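Side-chain contacts in interphotoreceptor retinoid-binding protein (Xenopus laevis, PDB 1J7X), which probably binds retinoids and carries them through the extracellular matrix between the photoreceptors and the pigment epithelium of the retina: residues A217-Y222 with I261-S266; I172-L177 with Q225-A230; E141-D146 with S163-P168. All blocks are in the same frame, centred on the assembly; numbering follows the deposited sequence.

Overall arrangement
All three contacts lie in the part of the chain related to peptidase family S41. Contacts 1 and 2 share helix 216-226 and reach neighbouring strands of one antiparallel sheet, 254-265 and 173-179; their centres are about 8 Å apart. Contact 1, nearest the chain centre, is buried, combining an aromatic pair with a tyrosine-to-carboxylate hydrogen bond. Contact 2, at the C-terminal end of the same helix, is only partly buried and pairs aliphatic packing with a water bridge. Contact 3 sets the turn at 163-168 against strand 142-146 of the mixed sheet, and is buried and wholly apolar. Its centre is about 17 Å from that of contact 1, yet Phe220 touches both Ile145 and Phe165.

Contact 1: A217-Y222 with I261-S266; sequences AEEFAY and INFIDS
Helix 216-226 meets strand 254-265 of the antiparallel sheet through Tyr222 and Glu219 on its side and Phe263 and Asp265 on the other. The polar link is a hydrogen bond from Tyr222 OH to Asp265 OD2, 2.6 Å long, arriving nearly in line with the C-O bond. Ring and carboxylate planes differ by 21°, and OD2 lies at the tyrosine's edge. The CG of Asp265 is wedged between the backbone N and carbonyl carbon (chi1 63°), which turns OD2 toward the tyrosine hydroxyl. Its other oxygen, OD1, accepts hydrogen bonds from the backbone N of Asn267 and of Asp269, so three bonds hold the carboxylate's rotation. In this beta-beta-alpha spiral, whose sequence places it in the ClpP/crotonase clan, the helix and strand are bridged by an aromatic cluster. The Tyr222 and Phe263 side chains run past one another in opposite senses, with CE2 of Tyr222 3.9 Å from CE1 of Phe263. Their planes are 78° apart and their centroids 5.9 Å. Trp271 stacks on Tyr222 and meets Phe263 edge-to-face, while Phe175 stacks on Phe263. At the edge of the Phe263 ring, near its plane, Glu219 OE1 lies 4.0 Å from CE2 on a straight side-chain arm.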
ATOM      1  N   ALA A 217      -2.721  -4.204  -0.783  1.00 16.13           N
ATOM      2  CA  ALA A 217      -1.775  -5.321  -0.653  1.00 12.01           C
ATOM      3  C   ALA A 217      -0.355  -4.839  -0.339  1.00 13.11           C
ATOM      4  O   ALA A 217       0.365  -5.498   0.378  1.00 14.61           O
ATOM      5  CB  ALA A 217      -1.833  -6.216  -1.916  1.00 12.98           C
ATOM      6  N   GLU A 218       0.027  -3.740  -0.970  1.00 14.68           N
ATOM      7  CA  GLU A 218       1.351  -3.150  -0.706  1.00 12.64           C
ATOM      8  C   GLU A 218       1.477  -2.644   0.751  1.00 13.76           C
ATOM      9  O   GLU A 218       2.431  -2.882   1.406  1.00 15.16           O
ATOM     10  CB  GLU A 218       1.590  -1.997  -1.707  1.00 15.24           C
ATOM     11  CG  GLU A 218       1.639  -2.418  -3.169  1.00 12.20           C
ATOM     12  CD  GLU A 218       1.990  -1.237  -4.119  1.00 16.38           C
ATOM     13  OE1 GLU A 218       3.251  -0.838  -4.183  1.00 19.29           O
ATOM     14  OE2 GLU A 218       1.072  -0.653  -4.733  1.00 21.08           O
ATOM     15  N   GLU A 219       0.373  -2.033   1.205  1.00 15.33           N
ATOM     16  CA  GLU A 219       0.312  -1.534   2.578  1.00 16.50           C
ATOM     17  C   GLU A 219       0.455  -2.617   3.536  1.00 15.75           C
ATOM     18  O   GLU A 219       1.235  -2.531   4.488  1.00 16.76           O
ATOM     19  CB  GLU A 219      -0.937  -0.744   2.846  1.00 18.83           C
ATOM     20  CG  GLU A 219      -0.886   0.657   2.275  1.00 28.30           C
ATOM     21  CD  GLU A 219      -2.150   1.526   2.614  1.00 32.14           C
ATOM     22  OE1 GLU A 219      -2.744   1.299   3.688  1.00 34.20           O
ATOM     23  OE2 GLU A 219      -2.472   2.435   1.753  1.00 31.68           O
ATOM     24  N   PHE A 220      -0.243  -3.725   3.262  1.00 16.10           N
ATOM     25  CA  PHE A 220      -0.154  -4.955   4.143  1.00 14.78           C
ATOM     26  C   PHE A 220       1.226  -5.498   4.185  1.00 14.40           C
ATOM     27  O   PHE A 220       1.804  -5.779   5.296  1.00 16.33           O
ATOM     28  CB  PHE A 220      -1.181  -6.039   3.724  1.00 16.29           C
ATOM     29  CG  PHE A 220      -1.116  -7.248   4.546  1.00 13.53           C
ATOM     30  CD1 PHE A 220      -1.770  -7.341   5.706  1.00 23.03           C
ATOM     31  CD2 PHE A 220      -0.393  -8.376   4.112  1.00 13.44           C
ATOM     32  CE1 PHE A 220      -1.559  -8.497   6.536  1.00 20.55           C
ATOM     33  CE2 PHE A 220      -0.322  -9.474   4.843  1.00 18.19           C
ATOM     34  CZ  PHE A 220      -0.895  -9.550   6.048  1.00 19.65           C
ATOM     35  N   ALA A 221       1.816  -5.667   2.989  1.00 12.77           N
ATOM     36  CA  ALA A 221       3.190  -6.201   2.886  1.00 15.85           C
ATOM     37  C   ALA A 221       4.216  -5.244   3.605  1.00 15.63           C
ATOM     38  O   ALA A 221       5.131  -5.649   4.368  1.00 16.51           O
ATOM     39  CB  ALA A 221       3.654  -6.404   1.431  1.00 17.49           C
ATOM     40  N   TYR A 222       4.041  -3.988   3.265  1.00 18.49           N
ATOM     41  CA  TYR A 222       4.945  -2.942   3.877  1.00 17.07           C
ATOM     42  C   TYR A 222       4.907  -2.981   5.419  1.00 17.36           C
ATOM     43  O   TYR A 222       5.947  -3.040   6.107  1.00 16.67           O
ATOM     44  CB  TYR A 222       4.594  -1.557   3.354  1.00 15.95           C
ATOM     45  CG  TYR A 222       5.513  -0.504   3.890  1.00 17.77           C
ATOM     46  CD1 TYR A 222       6.772  -0.291   3.354  1.00 24.64           C
ATOM     47  CD2 TYR A 222       5.132   0.202   5.020  1.00 18.11           C
ATOM     48  CE1 TYR A 222       7.651   0.703   3.960  1.00 22.38           C
ATOM     49  CE2 TYR A 222       6.022   1.138   5.639  1.00 25.54           C
ATOM     50  CZ  TYR A 222       7.257   1.387   5.053  1.00 22.05           C
ATOM     51  OH  TYR A 222       8.118   2.293   5.621  1.00 26.32           O
ATOM     52  N   ILE A 261      -1.326  12.705   1.509  1.00 25.27           N
ATOM     53  CA  ILE A 261      -1.203  12.024   2.742  1.00 24.17           C
ATOM     54  C   ILE A 261       0.178  11.553   2.975  1.00 25.00           C
ATOM     55  O   ILE A 261       0.829  11.009   2.024  1.00 23.62           O
ATOM     56  CB  ILE A 261      -2.138  10.759   2.635  1.00 25.34           C
ATOM     57  CG1 ILE A 261      -3.584  11.141   2.838  1.00 29.96           C
ATOM     58  CG2 ILE A 261      -1.734   9.724   3.636  1.00 27.93           C
ATOM     59  CD1 ILE A 261      -4.587  10.107   2.443  1.00 32.08           C
ATOM     60  N   ASN A 262       0.646  11.602   4.192  1.00 25.59           N
ATOM     61  CA  ASN A 262       1.936  11.052   4.546  1.00 23.69           C
ATOM     62  C   ASN A 262       1.647   9.842   5.396  1.00 23.30           C
ATOM     63  O   ASN A 262       0.660   9.854   6.199  1.00 25.33           O
ATOM     64  CB  ASN A 262       2.839  12.080   5.312  1.00 23.73           C
ATOM     65  CG  ASN A 262       3.807  12.790   4.359  1.00 25.57           C
ATOM     66  OD1 ASN A 262       4.099  12.243   3.241  1.00 22.64           O
ATOM     67  ND2 ASN A 262       4.141  14.018   4.646  1.00 26.36           N
ATOM     68  N   PHE A 263       2.458   8.813   5.205  1.00 22.60           N
ATOM     69  CA  PHE A 263       2.295   7.554   5.863  1.00 22.21           C
ATOM     70  C   PHE A 263       3.534   7.290   6.691  1.00 23.36           C
ATOM     71  O   PHE A 263       4.658   7.064   6.171  1.00 20.81           O
ATOM     72  CB  PHE A 263       2.076   6.455   4.805  1.00 22.22           C
ATOM     73  CG  PHE A 263       1.824   5.073   5.345  1.00 25.10           C
ATOM     74  CD1 PHE A 263       2.863   4.329   5.968  1.00 24.99           C
ATOM     75  CD2 PHE A 263       0.618   4.465   5.102  1.00 25.89           C
ATOM     76  CE1 PHE A 263       2.622   2.988   6.213  1.00 27.34           C
ATOM     77  CE2 PHE A 263       0.321   3.167   5.503  1.00 21.80           C
ATOM     78  CZ  PHE A 263       1.364   2.396   6.020  1.00 21.69           C
ATOM     79  N   ILE A 264       3.394   7.454   8.026  1.00 23.41           N
ATOM     80  CA  ILE A 264       4.507   7.297   8.938  1.00 23.06           C
ATOM     81  C   ILE A 264       4.395   6.027   9.705  1.00 22.95           C
ATOM     82  O   ILE A 264       3.356   5.813  10.384  1.00 22.36           O
ATOM     83  CB  ILE A 264       4.589   8.566   9.939  1.00 24.03           C
ATOM     84  CG1 ILE A 264       4.480   9.843   9.173  1.00 30.84           C
ATOM     85  CG2 ILE A 264       5.797   8.417  10.787  1.00 25.08           C
ATOM     86  CD1 ILE A 264       4.344  11.079  10.077  1.00 39.85           C
ATOM     87  N   ASP A 265       5.339   5.103   9.481  1.00 22.29           N
ATOM     88  CA  ASP A 265       5.238   3.782  10.067  1.00 24.36           C
ATOM     89  C   ASP A 265       5.618   3.780  11.510  1.00 26.40           C
ATOM     90  O   ASP A 265       6.006   4.844  12.090  1.00 26.05           O
ATOM     91  CB  ASP A 265       5.967   2.698   9.313  1.00 24.74           C
ATOM     92  CG  ASP A 265       7.419   2.917   9.279  1.00 22.52           C
ATOM     93  OD1 ASP A 265       8.044   3.473  10.335  1.00 23.16           O
ATOM     94  OD2 ASP A 265       8.000   2.526   8.212  1.00 22.76           O
ATOM     95  N   SER A 266       5.522   2.586  12.079  1.00 27.97           N
ATOM     96  CA  SER A 266       5.779   2.463  13.518  1.00 28.57           C
ATOM     97  C   SER A 266       7.246   2.727  13.947  1.00 27.65           C
ATOM     98  O   SER A 266       7.560   2.703  15.162  1.00 26.78           O
ATOM     99  CB  SER A 266       5.284   1.090  14.023  1.00 24.66           C
ATOM    100  OG  SER A 266       6.086   0.092  13.508  1.00 28.78           O
TER

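Contact 2: I172-L177 with Q225-A230; sequences IHLFTL and QSLSRA
Leu227 packs against Leu174 and Ile172 with both of its methyl branches, and this forms the apolar share of the contact. Its CD1 lies 3.9 Å from CD2 of Leu174, and its CD2 lies 4.0 Å from CG2 of Ile172, each pair of side chains meeting at a slant. The same CD2 also rests 4.0 Å from the backbone O of His173, so the leucine fork spans three successive residues. Ile172 presents CG2, the branch lying opposite its backbone N, with CG1 beside the N (chi1 -57°).

The polar share passes through water. A single molecule donates to Leu174 O at 2.8 Å and is hydrogen-bonded to Ser226 OG at a short 2.5 Å, joining strand backbone to helix end without a direct bond. Ser226 OG is also bonded to Leu223 O in the preceding turn, which helps fix the hydroxyl.

Backbone motifs shape both partners. Ser228, with positive phi (55°), ends the helix in a Schellman motif, its N bonding Gln225 O at 3.0 Å. On the strand side, Leu174 and Phe175 both face Val188, a classic beta bulge. The contact thus sits where helix 216-226 ends over strand 173-179, which pairs with strands 186-189 and 254-265; Ile172 also touches Leu166, and Leu227 touches Ser266.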
ATOM      1  N   ILE A 172      -1.019  -2.346  19.190  1.00 37.44           N
ATOM      2  CA  ILE A 172       0.200  -2.064  18.450  1.00 34.43           C
ATOM      3  C   ILE A 172      -0.031  -0.933  17.484  1.00 31.10           C
ATOM      4  O   ILE A 172      -0.904  -0.970  16.653  1.00 27.72           O
ATOM      5  CB  ILE A 172       0.592  -3.297  17.675  1.00 35.82           C
ATOM      6  CG1 ILE A 172       0.754  -4.464  18.641  1.00 38.67           C
ATOM      7  CG2 ILE A 172       1.868  -3.018  16.870  1.00 34.37           C
ATOM      8  CD1 ILE A 172       1.897  -4.251  19.660  1.00 43.30           C
ATOM      9  N   HIS A 173       0.842   0.053  17.503  1.00 27.35           N
ATOM     10  CA  HIS A 173       0.676   1.146  16.585  1.00 24.67           C
ATOM     11  C   HIS A 173       1.171   0.594  15.223  1.00 21.39           C
ATOM     12  O   HIS A 173       2.182  -0.037  15.157  1.00 22.15           O
ATOM     13  CB  HIS A 173       1.620   2.285  16.979  1.00 26.09           C
ATOM     14  CG  HIS A 173       1.773   3.350  15.937  1.00 27.76           C
ATOM     15  ND1 HIS A 173       0.753   4.140  15.495  1.00 33.02           N
ATOM     16  CD2 HIS A 173       2.895   3.823  15.352  1.00 24.59           C
ATOM     17  CE1 HIS A 173       1.235   5.044  14.639  1.00 24.76           C
ATOM     18  NE2 HIS A 173       2.524   4.865  14.542  1.00 26.90           N
ATOM     19  N   LEU A 174       0.410   0.835  14.220  1.00 21.59           N
ATOM     20  CA  LEU A 174       0.785   0.315  12.871  1.00 22.95           C
ATOM     21  C   LEU A 174       1.404   1.417  12.049  1.00 19.47           C
ATOM     22  O   LEU A 174       2.451   1.226  11.448  1.00 22.68           O
ATOM     23  CB  LEU A 174      -0.456  -0.213  12.200  1.00 20.59           C
ATOM     24  CG  LEU A 174      -1.082  -1.347  12.982  1.00 23.88           C
ATOM     25  CD1 LEU A 174      -2.434  -1.740  12.225  1.00 22.76           C
ATOM     26  CD2 LEU A 174      -0.231  -2.487  13.205  1.00 22.71           C
ATOM     27  N   PHE A 175       0.747   2.529  11.960  1.00 22.92           N
ATOM     28  CA  PHE A 175       1.212   3.683  11.208  1.00 23.00           C
ATOM     29  C   PHE A 175       0.315   4.851  11.592  1.00 25.23           C
ATOM     30  O   PHE A 175      -0.685   4.686  12.314  1.00 26.15           O
ATOM     31  CB  PHE A 175       1.122   3.467   9.667  1.00 23.27           C
ATOM     32  CG  PHE A 175      -0.298   3.141   9.165  1.00 20.67           C
ATOM     33  CD1 PHE A 175      -0.754   1.867   9.225  1.00 20.91           C
ATOM     34  CD2 PHE A 175      -1.121   4.130   8.683  1.00 20.08           C
ATOM     35  CE1 PHE A 175      -2.102   1.546   8.793  1.00 21.81           C
ATOM     36  CE2 PHE A 175      -2.406   3.872   8.161  1.00 24.48           C
ATOM     37  CZ  PHE A 175      -2.902   2.607   8.207  1.00 23.81           C
ATOM     38  N   THR A 176       0.693   6.041  11.177  1.00 23.51           N
ATOM     39  CA  THR A 176      -0.013   7.211  11.350  1.00 24.39           C
ATOM     40  C   THR A 176      -0.175   7.908  10.026  1.00 26.67           C
ATOM     41  O   THR A 176       0.788   7.958   9.291  1.00 25.60           O
ATOM     42  CB  THR A 176       0.772   8.191  12.333  1.00 25.45           C
ATOM     43  OG1 THR A 176       0.775   7.577  13.617  1.00 27.46           O
ATOM     44  CG2 THR A 176       0.054   9.453  12.528  1.00 29.13           C
ATOM     45  N   LEU A 177      -1.374   8.358   9.734  1.00 25.53           N
ATOM     46  CA  LEU A 177      -1.678   9.052   8.535  1.00 29.06           C
ATOM     47  C   LEU A 177      -1.755  10.513   8.852  1.00 31.22           C
ATOM     48  O   LEU A 177      -2.297  10.902   9.914  1.00 32.82           O
ATOM     49  CB  LEU A 177      -3.016   8.614   7.970  1.00 29.18           C
ATOM     50  CG  LEU A 177      -3.017   7.268   7.281  1.00 32.78           C
ATOM     51  CD1 LEU A 177      -4.234   7.150   6.445  1.00 32.11           C
ATOM     52  CD2 LEU A 177      -1.786   7.037   6.405  1.00 35.43           C
ATOM     53  N   GLN A 225       6.385  -5.860   6.935  1.00 15.69           N
ATOM     54  CA  GLN A 225       7.848  -5.663   6.945  1.00 17.74           C
ATOM     55  C   GLN A 225       8.324  -4.665   7.979  1.00 17.83           C
ATOM     56  O   GLN A 225       9.285  -4.888   8.670  1.00 19.97           O
ATOM     57  CB  GLN A 225       8.266  -5.233   5.448  1.00 16.51           C
ATOM     58  CG  GLN A 225       9.738  -5.058   5.321  1.00 18.49           C
ATOM     59  CD  GLN A 225      10.109  -4.560   3.934  1.00 18.13           C
ATOM     60  OE1 GLN A 225       9.666  -3.458   3.542  1.00 21.14           O
ATOM     61  NE2 GLN A 225      10.732  -5.440   3.130  1.00 16.83           N
ATOM     62  N   SER A 226       7.646  -3.528   8.106  1.00 19.37           N
ATOM     63  CA  SER A 226       8.016  -2.483   9.001  1.00 20.76           C
ATOM     64  C   SER A 226       7.906  -2.902  10.495  1.00 24.43           C
ATOM     65  O   SER A 226       8.620  -2.407  11.409  1.00 22.43           O
ATOM     66  CB  SER A 226       7.170  -1.229   8.726  1.00 20.82           C
ATOM     67  OG  SER A 226       5.816  -1.426   9.056  1.00 24.57           O
ATOM     68  N   LEU A 227       6.976  -3.822  10.733  1.00 21.75           N
ATOM     69  CA  LEU A 227       6.792  -4.376  12.063  1.00 22.33           C
ATOM     70  C   LEU A 227       7.716  -5.542  12.364  1.00 22.36           C
ATOM     71  O   LEU A 227       7.765  -6.098  13.492  1.00 24.59           O
ATOM     72  CB  LEU A 227       5.335  -4.838  12.250  1.00 20.84           C
ATOM     73  CG  LEU A 227       4.215  -3.816  12.307  1.00 23.80           C
ATOM     74  CD1 LEU A 227       2.859  -4.481  12.059  1.00 21.92           C
ATOM     75  CD2 LEU A 227       4.271  -3.134  13.734  1.00 21.82           C
ATOM     76  N   SER A 228       8.564  -5.847  11.416  1.00 22.91           N
ATOM     77  CA  SER A 228       9.453  -6.981  11.526  1.00 23.91           C
ATOM     78  C   SER A 228       8.659  -8.256  11.795  1.00 25.42           C
ATOM     79  O   SER A 228       9.133  -9.169  12.431  1.00 23.13           O
ATOM     80  CB  SER A 228      10.545  -6.696  12.626  1.00 29.52           C
ATOM     81  OG  SER A 228      11.241  -5.495  12.253  1.00 28.49           O
ATOM     82  N   ARG A 229       7.459  -8.365  11.235  1.00 21.59           N
ATOM     83  CA  ARG A 229       6.670  -9.550  11.484  1.00 17.98           C
ATOM     84  C   ARG A 229       6.952 -10.592  10.440  1.00 16.99           C
ATOM     85  O   ARG A 229       6.869 -11.802  10.702  1.00 21.28           O
ATOM     86  CB  ARG A 229       5.186  -9.138  11.549  1.00 17.88           C
ATOM     87  CG  ARG A 229       4.212 -10.376  11.690  1.00 19.35           C
ATOM     88  CD  ARG A 229       4.477 -11.045  13.134  1.00 22.90           C
ATOM     89  NE  ARG A 229       5.354 -12.137  12.912  1.00 37.34           N
ATOM     90  CZ  ARG A 229       4.999 -13.405  12.863  1.00 24.35           C
ATOM     91  NH1 ARG A 229       3.783 -13.827  13.211  1.00 32.39           N
ATOM     92  NH2 ARG A 229       5.895 -14.259  12.507  1.00 32.34           N
ATOM     93  N   ALA A 230       7.084 -10.196   9.149  1.00 18.27           N
ATOM     94  CA  ALA A 230       7.383 -11.140   8.147  1.00 19.82           C
ATOM     95  C   ALA A 230       8.548 -10.745   7.230  1.00 19.06           C
ATOM     96  O   ALA A 230       8.910  -9.588   7.145  1.00 19.14           O
ATOM     97  CB  ALA A 230       6.129 -11.293   7.313  1.00 21.99           C
TER
HETATM   98  O   HOH W   1       4.841  -0.082  10.991  1.00 20.96           O

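Contact 3: E141-D146 with S163-P168; sequences ENLIID and SYFLDP
The Phe165 ring points its far end at strand 142-146, where it rests on Leu143 and Ile145, each turned differently against it. Leu143 crosses the phenylalanine at about a right angle and brings CD2 to the ring's edge, near its plane, 3.6 Å from CE1. The Ile145 and Phe165 side chains extend toward each other from their two backbones, and CD1 meets CZ at 3.7 Å, obliquely to the ring. Each methyl lies within about 4.1 Å of both CE1 and CZ, so this corner of the ring rests against a neighbouring pair of methyls. With CG swung opposite the backbone N (chi1 175°), Leu143 carries CD2 out to the ring's edge. Two residues apart on a strand, Leu143 and Ile145 project from the same face of the sheet.

Phe165 is carried on a type I turn from Ser163 to Leu166, whose closing bond, Leu166 N to Ser163 O, is weak at 3.4 Å. With the ring replaced by the lone methyl of an alanine here, Leu143 CD2 and Ile145 CD1 would probably lose their partner and a gap would open between turn and sheet.

Strand 142-146 lies between 108-112 and 204-209 in the mixed sheet; Val205 adjoins Ile145, and Ile144 packs on helix 287-296 from the other face.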
ATOM      1  N   GLU A 141       3.662 -24.354  11.246  1.00 25.79           N
ATOM      2  CA  GLU A 141       4.635 -23.714  12.054  1.00 27.20           C
ATOM      3  C   GLU A 141       5.152 -22.455  11.294  1.00 25.53           C
ATOM      4  O   GLU A 141       5.750 -21.592  11.877  1.00 25.56           O
ATOM      5  CB  GLU A 141       5.791 -24.663  12.320  1.00 29.97           C
ATOM      6  CG  GLU A 141       5.451 -25.719  13.380  1.00 35.88           C
ATOM      7  CD  GLU A 141       4.921 -25.091  14.646  1.00 40.63           C
ATOM      8  OE1 GLU A 141       5.359 -23.982  15.004  1.00 45.55           O
ATOM      9  OE2 GLU A 141       4.032 -25.666  15.320  1.00 45.22           O
ATOM     10  N   ASN A 142       4.887 -22.410  10.022  1.00 23.07           N
ATOM     11  CA  ASN A 142       5.278 -21.245   9.203  1.00 23.54           C
ATOM     12  C   ASN A 142       4.158 -20.988   8.177  1.00 20.85           C
ATOM     13  O   ASN A 142       3.356 -21.901   7.853  1.00 18.90           O
ATOM     14  CB  ASN A 142       6.549 -21.555   8.442  1.00 23.88           C
ATOM     15  CG  ASN A 142       7.746 -21.557   9.327  1.00 30.59           C
ATOM     16  OD1 ASN A 142       8.172 -20.511   9.823  1.00 25.24           O
ATOM     17  ND2 ASN A 142       8.289 -22.754   9.550  1.00 21.92           N
ATOM     18  N   LEU A 143       4.018 -19.746   7.751  1.00 21.64           N
ATOM     19  CA  LEU A 143       2.947 -19.378   6.817  1.00 17.94           C
ATOM     20  C   LEU A 143       3.484 -18.526   5.695  1.00 18.63           C
ATOM     21  O   LEU A 143       4.238 -17.601   5.896  1.00 19.70           O
ATOM     22  CB  LEU A 143       1.872 -18.583   7.551  1.00 18.91           C
ATOM     23  CG  LEU A 143       0.749 -18.027   6.669  1.00 16.34           C
ATOM     24  CD1 LEU A 143      -0.089 -19.204   6.143  1.00 17.60           C
ATOM     25  CD2 LEU A 143      -0.218 -17.091   7.362  1.00 16.08           C
ATOM     26  N   ILE A 144       3.086 -18.861   4.505  1.00 18.31           N
ATOM     27  CA  ILE A 144       3.432 -18.123   3.288  1.00 19.09           C
ATOM     28  C   ILE A 144       2.207 -17.430   2.833  1.00 18.90           C
ATOM     29  O   ILE A 144       1.253 -18.107   2.485  1.00 19.27           O
ATOM     30  CB  ILE A 144       3.954 -19.035   2.159  1.00 18.39           C
ATOM     31  CG1 ILE A 144       5.344 -19.584   2.541  1.00 21.51           C
ATOM     32  CG2 ILE A 144       4.100 -18.287   0.906  1.00 21.06           C
ATOM     33  CD1 ILE A 144       5.441 -20.197   3.881  1.00 34.47           C
ATOM     34  N   ILE A 145       2.185 -16.112   2.760  1.00 17.59           N
ATOM     35  CA  ILE A 145       1.032 -15.368   2.286  1.00 14.94           C
ATOM     36  C   ILE A 145       1.408 -14.877   0.890  1.00 16.09           C
ATOM     37  O   ILE A 145       2.370 -14.095   0.726  1.00 14.90           O
ATOM     38  CB  ILE A 145       0.727 -14.183   3.254  1.00 13.86           C
ATOM     39  CG1 ILE A 145       0.569 -14.633   4.700  1.00 15.46           C
ATOM     40  CG2 ILE A 145      -0.485 -13.362   2.700  1.00 14.01           C
ATOM     41  CD1 ILE A 145       0.253 -13.448   5.621  1.00 13.67           C
ATOM     42  N   ASP A 146       0.711 -15.402  -0.109  1.00 14.67           N
ATOM     43  CA  ASP A 146       0.977 -15.126  -1.485  1.00 15.46           C
ATOM     44  C   ASP A 146       0.167 -13.901  -2.026  1.00 15.46           C
ATOM     45  O   ASP A 146      -1.026 -13.985  -2.203  1.00 14.70           O
ATOM     46  CB  ASP A 146       0.658 -16.330  -2.325  1.00 15.23           C
ATOM     47  CG  ASP A 146       1.200 -16.221  -3.709  1.00 19.37           C
ATOM     48  OD1 ASP A 146       1.657 -15.124  -4.138  1.00 15.50           O
ATOM     49  OD2 ASP A 146       1.225 -17.272  -4.399  1.00 18.88           O
ATOM     50  N   SER A 163      -3.871  -7.772  12.532  1.00 18.59           N
ATOM     51  CA  SER A 163      -4.118  -8.176  13.947  1.00 19.22           C
ATOM     52  C   SER A 163      -4.114  -9.643  14.156  1.00 20.94           C
ATOM     53  O   SER A 163      -3.858 -10.106  15.265  1.00 19.70           O
ATOM     54  CB  SER A 163      -5.384  -7.561  14.451  1.00 20.34           C
ATOM     55  OG  SER A 163      -5.351  -6.108  14.392  1.00 21.20           O
ATOM     56  N   TYR A 164      -4.292 -10.415  13.100  1.00 19.70           N
ATOM     57  CA  TYR A 164      -4.170 -11.877  13.219  1.00 18.30           C
ATOM     58  C   TYR A 164      -2.740 -12.357  13.381  1.00 20.95           C
ATOM     59  O   TYR A 164      -2.506 -13.553  13.655  1.00 20.94           O
ATOM     60  CB  TYR A 164      -4.851 -12.593  12.004  1.00 20.18           C
ATOM     61  CG  TYR A 164      -6.351 -12.559  12.047  1.00 18.00           C
ATOM     62  CD1 TYR A 164      -7.078 -11.463  11.589  1.00 16.59           C
ATOM     63  CD2 TYR A 164      -7.064 -13.657  12.392  1.00 19.83           C
ATOM     64  CE1 TYR A 164      -8.450 -11.368  11.651  1.00 19.68           C
ATOM     65  CE2 TYR A 164      -8.462 -13.575  12.531  1.00 19.64           C
ATOM     66  CZ  TYR A 164      -9.147 -12.484  12.114  1.00 18.04           C
ATOM     67  OH  TYR A 164     -10.537 -12.462  12.177  1.00 21.25           O
ATOM     68  N   PHE A 165      -1.792 -11.458  13.189  1.00 19.81           N
ATOM     69  CA  PHE A 165      -0.375 -11.816  13.288  1.00 20.09           C
ATOM     70  C   PHE A 165       0.330 -11.129  14.432  1.00 24.98           C
ATOM     71  O   PHE A 165       1.566 -11.153  14.502  1.00 27.25           O
ATOM     72  CB  PHE A 165       0.290 -11.539  11.961  1.00 20.73           C
ATOM     73  CG  PHE A 165      -0.312 -12.263  10.841  1.00 18.50           C
ATOM     74  CD1 PHE A 165      -0.048 -13.596  10.603  1.00 22.79           C
ATOM     75  CD2 PHE A 165      -1.219 -11.673  10.061  1.00 18.52           C
ATOM     76  CE1 PHE A 165      -0.669 -14.224   9.563  1.00 15.30           C
ATOM     77  CE2 PHE A 165      -1.922 -12.296   9.074  1.00 17.96           C
ATOM     78  CZ  PHE A 165      -1.629 -13.600   8.789  1.00 19.35           C
ATOM     79  N   LEU A 166      -0.448 -10.564  15.360  1.00 26.18           N
ATOM     80  CA  LEU A 166       0.146  -9.821  16.494  1.00 30.24           C
ATOM     81  C   LEU A 166      -0.449 -10.349  17.779  1.00 34.26           C
ATOM     82  O   LEU A 166      -1.275 -11.213  17.713  1.00 34.65           O
ATOM     83  CB  LEU A 166      -0.185  -8.370  16.425  1.00 30.20           C
ATOM     84  CG  LEU A 166       0.303  -7.718  15.151  1.00 26.30           C
ATOM     85  CD1 LEU A 166      -0.310  -6.319  15.040  1.00 34.13           C
ATOM     86  CD2 LEU A 166       1.798  -7.587  15.174  1.00 33.46           C
ATOM     87  N   ASP A 167      -0.003  -9.834  18.925  1.00 40.79           N
ATOM     88  CA  ASP A 167      -0.472 -10.295  20.275  1.00 45.26           C
ATOM     89  C   ASP A 167      -1.886  -9.864  20.593  1.00 48.43           C
ATOM     90  O   ASP A 167      -2.194  -8.699  20.521  1.00 49.89           O
ATOM     91  CB  ASP A 167       0.459  -9.756  21.370  1.00 48.13           C
ATOM     92  CG  ASP A 167       1.746 -10.572  21.518  1.00 51.98           C
ATOM     93  OD1 ASP A 167       2.625 -10.138  22.314  1.00 56.13           O
ATOM     94  OD2 ASP A 167       1.938 -11.677  20.912  1.00 54.93           O
ATOM     95  N   PRO A 168      -2.742 -10.797  20.966  1.00 51.45           N
ATOM     96  CA  PRO A 168      -4.148 -10.537  21.285  1.00 53.33           C
ATOM     97  C   PRO A 168      -4.360  -9.404  22.261  1.00 54.91           C
ATOM     98  O   PRO A 168      -5.393  -8.718  22.272  1.00 55.12           O
ATOM     99  CB  PRO A 168      -4.564 -11.819  21.942  1.00 53.41           C
ATOM    100  CG  PRO A 168      -3.749 -12.845  21.220  1.00 54.26           C
ATOM    101  CD  PRO A 168      -2.403 -12.218  21.135  1.00 52.03           C
TER